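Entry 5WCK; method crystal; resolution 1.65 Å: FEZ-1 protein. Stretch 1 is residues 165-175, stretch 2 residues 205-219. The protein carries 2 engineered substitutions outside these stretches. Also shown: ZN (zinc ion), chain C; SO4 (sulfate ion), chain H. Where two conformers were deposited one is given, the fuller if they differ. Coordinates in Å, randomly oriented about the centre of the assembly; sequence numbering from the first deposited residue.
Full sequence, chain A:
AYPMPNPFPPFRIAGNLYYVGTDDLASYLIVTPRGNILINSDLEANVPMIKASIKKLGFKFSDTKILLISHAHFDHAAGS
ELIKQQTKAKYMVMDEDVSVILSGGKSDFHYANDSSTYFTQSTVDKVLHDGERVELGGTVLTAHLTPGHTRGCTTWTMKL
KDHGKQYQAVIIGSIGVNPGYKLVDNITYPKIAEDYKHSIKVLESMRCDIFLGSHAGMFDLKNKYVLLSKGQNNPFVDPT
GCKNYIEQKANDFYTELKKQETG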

# COMPACT_ATOMS: atom_id res chain seq x y z
N LYS A 165 0.31 24.99 1.07
CA LYS A 165 0.89 24.43 2.30
C LYS A 165 1.50 23.04 2.02
O LYS A 165 1.14 22.40 1.06
CB LYS A 165 -0.17 24.43 3.40
CG LYS A 165 -0.46 25.83 3.93
CD LYS A 165 -1.48 25.87 5.04
CE LYS A 165 -2.90 25.84 4.52
NZ LYS A 165 -3.87 26.23 5.58
N GLN A 166 2.47 22.66 2.86
CA GLN A 166 3.27 21.44 2.69
C GLN A 166 2.74 20.34 3.61
O GLN A 166 2.56 20.53 4.81
CB GLN A 166 4.73 21.70 3.07
CG GLN A 166 5.41 22.75 2.20
CD GLN A 166 5.63 22.28 0.79
OE1 GLN A 166 6.20 21.22 0.54
NE2 GLN A 166 5.21 23.10 -0.17
N TYR A 167 2.55 19.13 3.06
CA TYR A 167 2.08 18.00 3.87
C TYR A 167 2.86 16.74 3.50
O TYR A 167 3.03 16.47 2.32
CB TYR A 167 0.60 17.73 3.62
CG TYR A 167 -0.30 18.91 3.87
CD1 TYR A 167 -0.66 19.26 5.16
CD2 TYR A 167 -0.74 19.71 2.82
CE1 TYR A 167 -1.47 20.35 5.40
CE2 TYR A 167 -1.54 20.81 3.05
CZ TYR A 167 -1.90 21.13 4.34
OH TYR A 167 -2.69 22.22 4.58
N GLN A 168 3.25 15.95 4.51
CA GLN A 168 3.79 14.61 4.28
C GLN A 168 2.61 13.61 4.19
O GLN A 168 1.85 13.43 5.14
CB GLN A 168 4.80 14.18 5.35
CG GLN A 168 5.23 12.71 5.22
CD GLN A 168 6.67 12.40 5.53
OE1 GLN A 168 7.59 12.96 4.92
NE2 GLN A 168 6.89 11.43 6.42
N ALA A 169 2.51 12.95 3.03
CA ALA A 169 1.57 11.87 2.79
C ALA A 169 2.27 10.55 3.12
O ALA A 169 3.41 10.31 2.75
CB ALA A 169 1.08 11.88 1.37
N VAL A 170 1.54 9.68 3.81
CA VAL A 170 2.02 8.40 4.25
C VAL A 170 0.98 7.35 3.85
O VAL A 170 -0.13 7.37 4.34
CB VAL A 170 2.26 8.36 5.77
CG1 VAL A 170 2.73 6.98 6.19
CG2 VAL A 170 3.23 9.43 6.25
N ILE A 171 1.37 6.43 2.95
CA ILE A 171 0.52 5.27 2.63
C ILE A 171 1.03 4.08 3.45
O ILE A 171 2.01 3.41 3.08
CB ILE A 171 0.52 4.98 1.11
CG1 ILE A 171 0.16 6.21 0.26
CG2 ILE A 171 -0.42 3.82 0.78
CD1 ILE A 171 0.48 6.08 -1.23
N ILE A 172 0.39 3.84 4.60
CA ILE A 172 0.79 2.77 5.51
C ILE A 172 0.61 1.43 4.79
O ILE A 172 -0.48 1.12 4.27
CB ILE A 172 0.01 2.85 6.84
CG1 ILE A 172 0.33 4.15 7.58
CG2 ILE A 172 0.30 1.63 7.70
CD1 ILE A 172 -0.43 4.39 8.86
N GLY A 173 1.68 0.65 4.69
CA GLY A 173 1.62 -0.61 3.92
C GLY A 173 0.70 -1.66 4.50
O GLY A 173 0.06 -2.36 3.71
N SER A 174 0.79 -1.78 5.82
CA SER A 174 0.06 -2.61 6.83
C SER A 174 1.01 -3.03 7.95
O SER A 174 2.06 -3.50 7.64
CB SER A 174 -0.58 -3.91 6.35
OG SER A 174 -1.12 -4.63 7.42
N ILE A 175 0.54 -2.92 9.19
CA ILE A 175 1.25 -3.52 10.37
C ILE A 175 0.24 -4.43 11.10
O ILE A 175 0.35 -4.62 12.28
CB ILE A 175 1.98 -2.54 11.29
CG1 ILE A 175 1.07 -1.41 11.75
CG2 ILE A 175 3.22 -2.01 10.60
CD1 ILE A 175 1.60 -0.77 12.99
ZN ZN C . -4.53 -6.37 2.39
S SO4 H . -1.69 23.62 7.90
O1 SO4 H . -2.05 22.60 8.87
O2 SO4 H . -2.65 23.56 6.76
O3 SO4 H . -1.82 24.97 8.52
O4 SO4 H . -0.31 23.47 7.42
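Stretch 2, residues 205-219: SMRCDIFLGSHAGMF

Stretch 2 supplies a short strand, 210-213, that runs parallel to strand 165-172: the N-to-C directions differ by 22° (signed crossing angle -22°), and the axes approach to 4.1 Å. Ser205, where helical phi/psi values end, lies out of reach. Met206 makes the first contact, its SD 3.9 Å from Val170 CG1. Arg207 is extended (phi/psi -60/131); its O accepts a hydrogen bond from Gln168 NE2 at 2.9 Å, while the end of its side chain leads away. Cys208 points away overall, yet its SG lies 3.8 Å from Val170 CG2.

Asp209 leaves the extended conformation (-100/-55); its CA-CB bond points toward stretch 1, and its OD2 accepts from Gln168 N at 2.8 Å with a nearly straight N-H...O angle of 168°. Gln168 O in turn receives both Asp209 N and Ile210 N, each at 2.9 Å.

From Ile210 onward the pairing is regular. Ile210 O accepts Val170 N (2.9 Å), Leu212 N donates to Val170 O (2.9 Å), and Leu212 O accepts Ile172 N (3.0 Å); the N and O of Val170 thus bond to two different residues, Ile210 and Leu212, which is the parallel signature; in an antiparallel pair both would bond to the same residue. The bridges are Ala169-Ile210, Val170-Phe211, Ile171-Leu212 and Ile172-Gly213. One face carries Ala169 CB against Ile210 CB (4.0 Å) and Ile171 CG1 against Leu212 CB (4.0 Å); the other brings Phe211 CE1 to 3.8 Å from Ile172 CD1. Gly213 CA approaches Ile172 O at 3.4 Å, a CA-H...O contact, and an ideal CB there would clash with Met218 SD.

Ser214 closes the pairing: its N donates to Ile172 O (3.1 Å) and its OG to Gly173 O (2.8 Å). His215 turns to zinc, with NE2 2.0 Å from ZN. Beyond it, Met218 points back, placing CE 4.0 Å from Ser174 CB.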

# COMPACT_ATOMS: atom_id res chain seq x y z
N SER A 205 7.55 7.40 14.99
CA SER A 205 8.39 8.59 14.96
C SER A 205 8.28 9.32 13.61
O SER A 205 8.99 10.27 13.38
CB SER A 205 9.80 8.26 15.33
OG SER A 205 10.31 7.31 14.45
N MET A 206 7.35 8.87 12.74
CA MET A 206 7.21 9.36 11.35
C MET A 206 6.20 10.51 11.29
O MET A 206 5.05 10.37 11.74
CB MET A 206 6.71 8.25 10.40
CG MET A 206 6.68 8.63 8.94
SD MET A 206 6.23 7.22 7.87
CE MET A 206 7.79 6.36 7.85
N ARG A 207 6.60 11.62 10.68
CA ARG A 207 5.68 12.71 10.35
C ARG A 207 4.58 12.15 9.42
O ARG A 207 4.86 11.48 8.45
CB ARG A 207 6.44 13.82 9.64
CG ARG A 207 5.63 15.06 9.29
CD ARG A 207 5.50 16.01 10.46
NE ARG A 207 6.77 16.53 10.93
CZ ARG A 207 7.41 17.58 10.42
NH1 ARG A 207 8.61 17.90 10.87
NH2 ARG A 207 6.85 18.31 9.46
N CYS A 208 3.34 12.44 9.78
CA CYS A 208 2.20 11.90 9.03
C CYS A 208 1.09 12.96 9.01
O CYS A 208 0.40 13.13 10.01
CB CYS A 208 1.72 10.62 9.69
SG CYS A 208 0.41 9.81 8.74
N ASP A 209 0.96 13.65 7.89
CA ASP A 209 -0.06 14.69 7.72
C ASP A 209 -1.25 14.11 6.94
O ASP A 209 -2.38 14.15 7.41
CB ASP A 209 0.48 15.95 7.05
CG ASP A 209 1.66 16.58 7.77
OD1 ASP A 209 1.54 16.82 8.97
OD2 ASP A 209 2.70 16.75 7.14
N ILE A 210 -0.99 13.56 5.75
CA ILE A 210 -2.03 12.99 4.91
C ILE A 210 -1.97 11.47 5.08
O ILE A 210 -1.00 10.82 4.71
CB ILE A 210 -1.92 13.45 3.45
CG1 ILE A 210 -2.25 14.95 3.36
CG2 ILE A 210 -2.84 12.64 2.53
CD1 ILE A 210 -1.90 15.57 2.05
N PHE A 211 -2.98 10.96 5.77
CA PHE A 211 -3.02 9.63 6.33
C PHE A 211 -3.72 8.68 5.36
O PHE A 211 -4.91 8.80 5.14
CB PHE A 211 -3.74 9.70 7.68
CG PHE A 211 -4.13 8.39 8.31
CD1 PHE A 211 -3.42 7.22 8.10
CD2 PHE A 211 -5.24 8.34 9.12
CE1 PHE A 211 -3.83 6.03 8.70
CE2 PHE A 211 -5.67 7.16 9.69
CZ PHE A 211 -4.96 6.01 9.48
N LEU A 212 -2.95 7.75 4.78
CA LEU A 212 -3.49 6.82 3.78
C LEU A 212 -3.01 5.40 4.12
O LEU A 212 -2.23 5.19 5.09
CB LEU A 212 -3.02 7.24 2.38
CG LEU A 212 -3.41 8.66 1.96
CD1 LEU A 212 -2.67 9.07 0.69
CD2 LEU A 212 -4.92 8.77 1.76
N GLY A 213 -3.48 4.43 3.33
CA GLY A 213 -3.17 3.05 3.59
C GLY A 213 -3.56 2.14 2.44
O GLY A 213 -4.15 2.55 1.45
N SER A 214 -3.12 0.89 2.57
CA SER A 214 -3.40 -0.14 1.55
C SER A 214 -4.88 -0.54 1.51
O SER A 214 -5.33 -1.06 0.49
CB SER A 214 -2.50 -1.29 1.75
OG SER A 214 -2.62 -1.81 3.07
N HIS A 215 -5.62 -0.30 2.60
CA HIS A 215 -7.04 -0.54 2.66
C HIS A 215 -7.77 0.74 3.10
O HIS A 215 -7.34 1.43 4.03
CB HIS A 215 -7.40 -1.68 3.63
CG HIS A 215 -6.97 -3.04 3.19
ND1 HIS A 215 -7.84 -3.90 2.55
CD2 HIS A 215 -5.78 -3.68 3.26
CE1 HIS A 215 -7.21 -5.02 2.28
NE2 HIS A 215 -5.95 -4.92 2.70
N ALA A 216 -8.89 1.00 2.43
CA ALA A 216 -9.77 2.14 2.68
C ALA A 216 -10.16 2.27 4.15
O ALA A 216 -10.18 3.38 4.71
CB ALA A 216 -11.00 2.02 1.82
N GLY A 217 -10.45 1.13 4.80
CA GLY A 217 -10.91 1.12 6.17
C GLY A 217 -9.85 1.58 7.17
O GLY A 217 -10.19 2.02 8.27
N MET A 218 -8.57 1.53 6.80
CA MET A 218 -7.50 1.96 7.72
C MET A 218 -7.65 3.45 8.02
O MET A 218 -7.33 3.88 9.15
CB MET A 218 -6.11 1.73 7.10
CG MET A 218 -5.82 0.29 6.91
SD MET A 218 -4.30 0.12 5.94
CE MET A 218 -3.88 -1.60 6.26
N PHE A 219 -8.05 4.23 7.01
CA PHE A 219 -7.92 5.68 7.10
C PHE A 219 -9.27 6.38 6.89
O PHE A 219 -9.29 7.57 6.73
CB PHE A 219 -6.86 6.20 6.13
CG PHE A 219 -7.12 5.98 4.66
CD1 PHE A 219 -6.77 4.78 4.05
CD2 PHE A 219 -7.71 6.96 3.89
CE1 PHE A 219 -6.96 4.60 2.69
CE2 PHE A 219 -7.93 6.76 2.53
CZ PHE A 219 -7.57 5.57 1.94
O HOH W 1 -3.44 -8.02 2.76